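Local coordinates for protein allergen Bos d 2 (Bos taurus, PDB 4WFV) that probably carries pheromones or other small odorant molecules as a secreted lipocalin, and is a major allergen of cow dander, at residues Q133-E137 with R138-N142; T121-T124 with P125-E129; K71-E74 with G75-V79. All coordinates share one frame; numbering follows the deposited sequence.

Interaction 1. Residues Q133-E137 with R138-N142; sequences QLNSE and RGVPN
The guanidinium group of Arg138 meets two oxygens at its edge, both through NH1. Leu134 O lies in the guanidinium plane, 3.1 Å from Arg138 NH1, and accepts a hydrogen bond. Glu137 OE1, tilted from that plane, completes a salt bridge to Arg138 NH1, also at 3.1 Å, through its anti lone pair. The carboxylate and guanidinium planes are 42° apart. Arg138 CG stands beside its own backbone N, and the chain from there to NE is extended and lies alongside Leu134. Arg138 NH1 touches Leu134 CD2.

The two amides of Asn135 and Asn142 are turned 37° against each other. Asn135 ND2 donates to Asn142 OD1 at 2.8 Å, and the bond is nearly straight (166°). Asn135 OD1 is held by Thr114, so both ends of this buried amide have partners. Asn142 ND2 donates to Gln132 O, one helical turn before Ser136.

Asn135 O accepts from Arg138 N and from Val140 N at 3.0 Å, and these donors come from opposite faces of its plane. Gly139 N bonds to Ser136 O at 3.3 Å. With Gly139 at positive phi, this is a Schellman motif that ends helix 125-137. A water bridges Ser136 OG and Val140 O.

The carbonyls at the helix C terminus would be expected to attract a cation. Arg138 fits this: its charge probably offsets the Glu137 carboxylate and interacts favourably with the partly negative Leu134 O.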
loop_
_atom_site.group_PDB
_atom_site.type_symbol
_atom_site.label_atom_id
_atom_site.label_comp_id
_atom_site.label_asym_id
_atom_site.label_seq_id
_atom_site.Cartn_x
_atom_site.Cartn_y
_atom_site.Cartn_z
ATOM N N GLN A 133 -6.190 13.951 0.146
ATOM C CA GLN A 133 -6.155 14.663 -1.123
ATOM C C GLN A 133 -5.692 13.744 -2.258
ATOM O O GLN A 133 -6.256 13.759 -3.361
ATOM C CB GLN A 133 -5.249 15.890 -1.017
ATOM C CG GLN A 133 -5.202 16.714 -2.294
ATOM C CD GLN A 133 -6.545 17.323 -2.642
ATOM O OE1 GLN A 133 -7.329 17.681 -1.758
ATOM N NE2 GLN A 133 -6.826 17.435 -3.935
ATOM N N LEU A 134 -4.673 12.930 -1.993
ATOM C CA LEU A 134 -4.199 11.981 -2.999
ATOM C C LEU A 134 -5.292 10.975 -3.364
ATOM O O LEU A 134 -5.453 10.606 -4.532
ATOM C CB LEU A 134 -2.950 11.247 -2.510
ATOM C CG LEU A 134 -1.693 12.103 -2.362
ATOM C CD1 LEU A 134 -0.692 11.399 -1.452
ATOM C CD2 LEU A 134 -1.080 12.433 -3.712
ATOM N N ASN A 135 -6.044 10.533 -2.366
ATOM C CA ASN A 135 -7.174 9.645 -2.614
ATOM C C ASN A 135 -8.170 10.279 -3.574
ATOM O O ASN A 135 -8.580 9.673 -4.568
ATOM C CB ASN A 135 -7.884 9.292 -1.307
ATOM C CG ASN A 135 -7.084 8.342 -0.434
ATOM O OD1 ASN A 135 -6.107 7.750 -0.880
ATOM N ND2 ASN A 135 -7.503 8.198 0.815
ATOM N N SER A 136 -8.575 11.504 -3.266
ATOM C CA SER A 136 -9.624 12.150 -4.049
ATOM C C SER A 136 -9.180 12.401 -5.485
ATOM O O SER A 136 -9.973 12.280 -6.410
ATOM C CB SER A 136 -10.058 13.445 -3.366
ATOM O OG SER A 136 -10.677 13.148 -2.133
ATOM N N GLU A 137 -7.909 12.722 -5.665
ATOM C CA GLU A 137 -7.348 12.926 -7.003
ATOM C C GLU A 137 -7.464 11.680 -7.876
ATOM O O GLU A 137 -7.412 11.762 -9.107
ATOM C CB GLU A 137 -5.874 13.330 -6.902
ATOM C CG GLU A 137 -5.652 14.715 -6.322
ATOM C CD GLU A 137 -4.184 15.013 -6.055
ATOM O OE1 GLU A 137 -3.335 14.098 -6.175
ATOM O OE2 GLU A 137 -3.878 16.175 -5.715
ATOM N N ARG A 138 -7.628 10.526 -7.238
ATOM C CA ARG A 138 -7.611 9.258 -7.955
ATOM C C ARG A 138 -8.911 8.490 -7.850
ATOM O O ARG A 138 -8.958 7.296 -8.155
ATOM C CB ARG A 138 -6.457 8.410 -7.453
ATOM C CG ARG A 138 -5.157 8.990 -7.912
ATOM C CD ARG A 138 -3.988 8.461 -7.148
ATOM N NE ARG A 138 -2.779 9.065 -7.690
ATOM C CZ ARG A 138 -2.359 10.283 -7.369
ATOM N NH1 ARG A 138 -3.042 11.013 -6.488
ATOM N NH2 ARG A 138 -1.256 10.773 -7.920
ATOM N N GLY A 139 -9.963 9.174 -7.413
ATOM C CA GLY A 139 -11.271 8.554 -7.336
ATOM C C GLY A 139 -11.391 7.478 -6.271
ATOM O O GLY A 139 -12.230 6.581 -6.364
ATOM N N VAL A 140 -10.559 7.573 -5.239
ATOM C CA VAL A 140 -10.654 6.659 -4.108
ATOM C C VAL A 140 -11.393 7.363 -2.968
ATOM O O VAL A 140 -10.967 8.417 -2.500
ATOM C CB VAL A 140 -9.260 6.214 -3.661
ATOM C CG1 VAL A 140 -9.343 5.352 -2.396
ATOM C CG2 VAL A 140 -8.588 5.447 -4.803
ATOM N N PRO A 141 -12.542 6.810 -2.556
ATOM C CA PRO A 141 -13.389 7.523 -1.590
ATOM C C PRO A 141 -12.853 7.519 -0.163
ATOM O O PRO A 141 -12.565 6.465 0.408
ATOM C CB PRO A 141 -14.721 6.770 -1.669
ATOM C CG PRO A 141 -14.353 5.403 -2.126
ATOM C CD PRO A 141 -13.163 5.558 -3.027
ATOM N N ASN A 142 -12.740 8.705 0.418
ATOM C CA ASN A 142 -12.243 8.808 1.782
ATOM C C ASN A 142 -13.201 8.205 2.804
ATOM O O ASN A 142 -12.798 7.847 3.909
ATOM C CB ASN A 142 -11.868 10.253 2.099
ATOM C CG ASN A 142 -10.589 10.653 1.415
ATOM O OD1 ASN A 142 -9.579 9.967 1.540
ATOM N ND2 ASN A 142 -10.625 11.734 0.653
HETATM O O HOH W 1 -12.303 10.937 -2.854
#

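Interaction 2. Residues T121-T124 with P125-E129; sequences TSFT and PEELE
Thr124 and Glu127 grip each other in both directions. Glu127 N donates to Thr124 OG1 at 3.2 Å, and Thr124 N donates to Glu127 OE1 at 2.9 Å. Both bonds have an angle of 160° at the hydrogen. Together they make a capping box, with Thr124 as the N-cap of helix 125-137. The carboxylate oxygen uses its anti lone pair, on the side away from OE2.

Torsions put both groups in place. Thr124 OG1 sits between its own backbone N and carbonyl carbon (chi1 61°), which turns it to the first turn of the helix. Glu127 CG lies beside its backbone N, and the chain runs extended beyond it, back to the N-cap residue. Thr124 OG1 also lies 3.4 Å from Glu127 CG, so the two side chains touch along the way.

Leu128 N donates to Thr124 O at 2.9 Å, the first regular helical bond. Pro125, in the first turn, has no N-H that would need a partner there.

Phe123 backs the box. Its CB packs on Glu127 CB at 3.7 Å and also approaches Leu128 CB, at 4.3 Å. The Phe123 side chain crosses that of Glu127 at about a right angle. Farther out, the Phe123 ring meets that of Tyr20, and its side chain touches Ile19 and Met97, so the helix start is anchored to strands 17-23 and 97-105. Glu127 also touches Met97.

The box gives two backbone N-H groups at the helix start side-chain acceptors. The negative carboxylate there would probably also interact favourably with the helix dipole.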
loop_
_atom_site.group_PDB
_atom_site.type_symbol
_atom_site.label_atom_id
_atom_site.label_comp_id
_atom_site.label_asym_id
_atom_site.label_seq_id
_atom_site.Cartn_x
_atom_site.Cartn_y
_atom_site.Cartn_z
ATOM N N THR A 121 3.499 5.200 13.874
ATOM C CA THR A 121 2.275 4.427 14.051
ATOM C C THR A 121 1.019 5.228 13.728
ATOM O O THR A 121 -0.099 4.786 14.003
ATOM C CB THR A 121 2.143 3.913 15.490
ATOM O OG1 THR A 121 2.138 5.020 16.400
ATOM C CG2 THR A 121 3.281 2.964 15.845
ATOM N N SER A 122 1.203 6.417 13.167
ATOM C CA SER A 122 0.084 7.305 12.896
ATOM C C SER A 122 0.504 8.350 11.871
ATOM O O SER A 122 1.684 8.511 11.584
ATOM C CB SER A 122 -0.358 8.002 14.183
ATOM O OG SER A 122 0.679 8.846 14.658
ATOM N N PHE A 123 -0.490 9.014 11.298
ATOM C CA PHE A 123 -0.276 10.214 10.505
ATOM C C PHE A 123 -0.661 11.430 11.351
ATOM O O PHE A 123 -1.702 11.429 12.026
ATOM C CB PHE A 123 -1.191 10.202 9.278
ATOM C CG PHE A 123 -0.714 9.341 8.136
ATOM C CD1 PHE A 123 0.520 8.720 8.149
ATOM C CD2 PHE A 123 -1.523 9.186 7.027
ATOM C CE1 PHE A 123 0.925 7.928 7.062
ATOM C CE2 PHE A 123 -1.126 8.415 5.943
ATOM C CZ PHE A 123 0.109 7.785 5.967
ATOM N N THR A 124 0.157 12.478 11.284
ATOM C CA THR A 124 -0.274 13.787 11.797
ATOM C C THR A 124 -1.410 14.312 10.914
ATOM O O THR A 124 -1.620 13.813 9.817
ATOM C CB THR A 124 0.844 14.816 11.706
ATOM O OG1 THR A 124 1.211 14.989 10.331
ATOM C CG2 THR A 124 2.057 14.380 12.527
ATOM N N PRO A 125 -2.147 15.326 11.390
ATOM C CA PRO A 125 -3.226 15.840 10.536
ATOM C C PRO A 125 -2.725 16.326 9.180
ATOM O O PRO A 125 -3.420 16.116 8.185
ATOM C CB PRO A 125 -3.810 16.981 11.379
ATOM C CG PRO A 125 -3.578 16.510 12.800
ATOM C CD PRO A 125 -2.208 15.885 12.752
ATOM N N GLU A 126 -1.540 16.927 9.129
ATOM C CA GLU A 126 -0.967 17.324 7.851
ATOM C C GLU A 126 -0.764 16.118 6.931
ATOM O O GLU A 126 -1.043 16.188 5.739
ATOM C CB GLU A 126 0.354 18.068 8.072
ATOM C CG GLU A 126 1.093 18.417 6.808
ATOM C CD GLU A 126 2.450 19.051 7.084
ATOM O OE1 GLU A 126 2.761 19.347 8.261
ATOM O OE2 GLU A 126 3.201 19.259 6.115
ATOM N N GLU A 127 -0.253 15.021 7.484
ATOM C CA GLU A 127 -0.032 13.825 6.684
ATOM C C GLU A 127 -1.355 13.222 6.226
ATOM O O GLU A 127 -1.469 12.763 5.087
ATOM C CB GLU A 127 0.792 12.803 7.470
ATOM C CG GLU A 127 2.241 13.218 7.604
ATOM C CD GLU A 127 3.022 12.328 8.547
ATOM O OE1 GLU A 127 2.477 11.900 9.591
ATOM O OE2 GLU A 127 4.202 12.055 8.225
ATOM N N LEU A 128 -2.353 13.227 7.101
ATOM C CA LEU A 128 -3.639 12.658 6.733
ATOM C C LEU A 128 -4.309 13.513 5.666
ATOM O O LEU A 128 -4.936 12.984 4.761
ATOM C CB LEU A 128 -4.532 12.490 7.953
ATOM C CG LEU A 128 -5.911 11.890 7.709
ATOM C CD1 LEU A 128 -5.778 10.439 7.235
ATOM C CD2 LEU A 128 -6.734 11.950 8.994
ATOM N N GLU A 129 -4.156 14.831 5.764
ATOM C CA GLU A 129 -4.689 15.736 4.745
ATOM C C GLU A 129 -4.095 15.396 3.380
ATOM O O GLU A 129 -4.822 15.307 2.386
ATOM C CB GLU A 129 -4.401 17.195 5.125
ATOM C CG GLU A 129 -5.154 18.235 4.285
ATOM C CD GLU A 129 -4.480 18.605 2.978
ATOM O OE1 GLU A 129 -3.288 18.317 2.767
ATOM O OE2 GLU A 129 -5.169 19.227 2.136
#

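Interaction 3. Residues K71-E74 with G75-V79; sequences KRQE and GYVYV
Lys71 and Val79 pair through two backbone hydrogen bonds: Lys71 N donates to Val79 O at 3.0 Å and Val79 N to Lys71 O at 2.8 Å, an antiparallel hydrogen-bonded pair. Gln73 N gives a bond of 2.7 Å to Val77 O, in the carbonyl plane. Glu74 N reaches the same oxygen only weakly. Val77 N to Glu74 O, 2.9 Å, closes the turn.

Arg72 bonds to the turn with its side chain. The chain bends at chi3 (-64°), which brings Arg72 NE to Gly75 O at 2.8 Å; it lies nearly in line with the carbonyl, but the bond is bent (138° at the hydrogen). NH2 adds a weak bond to that oxygen. Arg72 NH1 forms a salt bridge with Glu49, and Tyr78 OH is bonded to Cys48 O.

Among the remaining contacts, Arg72 CB rests on Tyr78 CE2 at 3.7 Å. Tyr76 CD1 lies in the guanidinium plane, at its edge. Gln73 OE1 touches Val79 CG2 at 3.5 Å.

Glu74 to Val77 is a type II' turn, with Gly75 at positive phi. Two residues, Gln73 and Glu74, stand across from Val77 alone, a classic beta bulge. The result is a bulged beta hairpin linking strands 62-74 and 77-81 of the lipocalin barrel.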
loop_
_atom_site.group_PDB
_atom_site.type_symbol
_atom_site.label_atom_id
_atom_site.label_comp_id
_atom_site.label_asym_id
_atom_site.label_seq_id
_atom_site.Cartn_x
_atom_site.Cartn_y
_atom_site.Cartn_z
ATOM N N LYS A 71 7.473 -5.686 -10.452
ATOM C CA LYS A 71 8.374 -5.260 -11.525
ATOM C C LYS A 71 7.972 -3.910 -12.102
ATOM O O LYS A 71 6.802 -3.681 -12.379
ATOM C CB LYS A 71 8.359 -6.305 -12.640
ATOM C CG LYS A 71 9.178 -5.921 -13.865
ATOM C CD LYS A 71 10.661 -5.855 -13.561
ATOM C CE LYS A 71 11.445 -5.440 -14.797
ATOM N NZ LYS A 71 12.904 -5.319 -14.525
ATOM N N ARG A 72 8.941 -3.015 -12.303
ATOM C CA ARG A 72 8.645 -1.696 -12.851
ATOM C C ARG A 72 8.087 -1.787 -14.271
ATOM O O ARG A 72 8.652 -2.468 -15.134
ATOM C CB ARG A 72 9.895 -0.810 -12.854
ATOM C CG ARG A 72 9.915 0.178 -14.014
ATOM C CD ARG A 72 11.126 1.088 -13.941
ATOM N NE ARG A 72 11.073 1.924 -12.752
ATOM C CZ ARG A 72 12.146 2.364 -12.105
ATOM N NH1 ARG A 72 13.358 2.032 -12.532
ATOM N NH2 ARG A 72 12.005 3.125 -11.029
ATOM N N GLN A 73 6.977 -1.093 -14.496
ATOM C CA GLN A 73 6.385 -0.948 -15.820
ATOM C C GLN A 73 6.938 0.324 -16.463
ATOM O O GLN A 73 7.668 0.268 -17.456
ATOM C CB GLN A 73 4.862 -0.874 -15.691
ATOM C CG GLN A 73 4.093 -0.646 -16.992
ATOM C CD GLN A 73 2.583 -0.730 -16.794
ATOM O OE1 GLN A 73 2.028 -1.815 -16.614
ATOM N NE2 GLN A 73 1.916 0.415 -16.812
ATOM N N GLU A 74 6.586 1.469 -15.888
ATOM C CA GLU A 74 7.108 2.769 -16.301
ATOM C C GLU A 74 7.141 3.671 -15.077
ATOM O O GLU A 74 6.263 3.584 -14.231
ATOM C CB GLU A 74 6.211 3.416 -17.363
ATOM C CG GLU A 74 6.076 2.630 -18.656
ATOM C CD GLU A 74 7.388 2.488 -19.402
ATOM O OE1 GLU A 74 8.194 3.443 -19.407
ATOM O OE2 GLU A 74 7.611 1.409 -19.986
ATOM N N GLY A 75 8.139 4.544 -14.986
ATOM C CA GLY A 75 8.233 5.454 -13.856
ATOM C C GLY A 75 8.229 4.688 -12.551
ATOM O O GLY A 75 9.008 3.760 -12.366
ATOM N N TYR A 76 7.336 5.069 -11.639
ATOM C CA TYR A 76 7.211 4.342 -10.385
ATOM C C TYR A 76 5.901 3.555 -10.324
ATOM O O TYR A 76 5.289 3.407 -9.260
ATOM C CB TYR A 76 7.370 5.296 -9.204
ATOM C CG TYR A 76 8.687 6.036 -9.258
ATOM C CD1 TYR A 76 9.883 5.383 -8.981
ATOM C CD2 TYR A 76 8.735 7.371 -9.614
ATOM C CE1 TYR A 76 11.101 6.055 -9.047
ATOM C CE2 TYR A 76 9.941 8.056 -9.672
ATOM C CZ TYR A 76 11.117 7.391 -9.391
ATOM O OH TYR A 76 12.313 8.081 -9.454
ATOM N N VAL A 77 5.487 3.063 -11.487
ATOM C CA VAL A 77 4.376 2.127 -11.594
ATOM C C VAL A 77 4.940 0.733 -11.755
ATOM O O VAL A 77 5.740 0.483 -12.673
ATOM C CB VAL A 77 3.473 2.444 -12.788
ATOM C CG1 VAL A 77 2.349 1.416 -12.866
ATOM C CG2 VAL A 77 2.891 3.851 -12.650
ATOM N N TYR A 78 4.529 -0.161 -10.861
ATOM C CA TYR A 78 5.001 -1.540 -10.820
ATOM C C TYR A 78 3.843 -2.501 -11.039
ATOM O O TYR A 78 2.687 -2.142 -10.831
ATOM C CB TYR A 78 5.660 -1.827 -9.467
ATOM C CG TYR A 78 6.873 -0.970 -9.221
ATOM C CD1 TYR A 78 6.743 0.348 -8.787
ATOM C CD2 TYR A 78 8.144 -1.467 -9.440
ATOM C CE1 TYR A 78 7.860 1.149 -8.574
ATOM C CE2 TYR A 78 9.263 -0.675 -9.236
ATOM C CZ TYR A 78 9.110 0.623 -8.799
ATOM O OH TYR A 78 10.231 1.407 -8.600
ATOM N N VAL A 79 4.159 -3.717 -11.474
ATOM C CA VAL A 79 3.141 -4.752 -11.638
ATOM C C VAL A 79 3.444 -5.943 -10.746
ATOM O O VAL A 79 4.599 -6.343 -10.590
ATOM C CB VAL A 79 3.063 -5.225 -13.104
ATOM C CG1 VAL A 79 2.133 -6.425 -13.245
ATOM C CG2 VAL A 79 2.572 -4.095 -13.984
#

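Overall arrangement
From the N terminus, the chain first reaches interaction 3, which closes the turn between strands 62-74 and 77-81. It then runs through strands 85-93, 97-105 and 110-118 to interaction 2, where the loop after strand 110-118 enters helix 125-137. Interaction 1 follows at the other end of that helix and turns the chain toward strand 146-147. The three lie in series, and none nests or crosses. Interactions 1 and 2 share the helix, with centres about 15 Å apart. Interaction 3 lies across the chain's centre from interaction 2, their centres about 27 Å apart. Together they mark a barrel hairpin and both ends of the helix packed against the barrel.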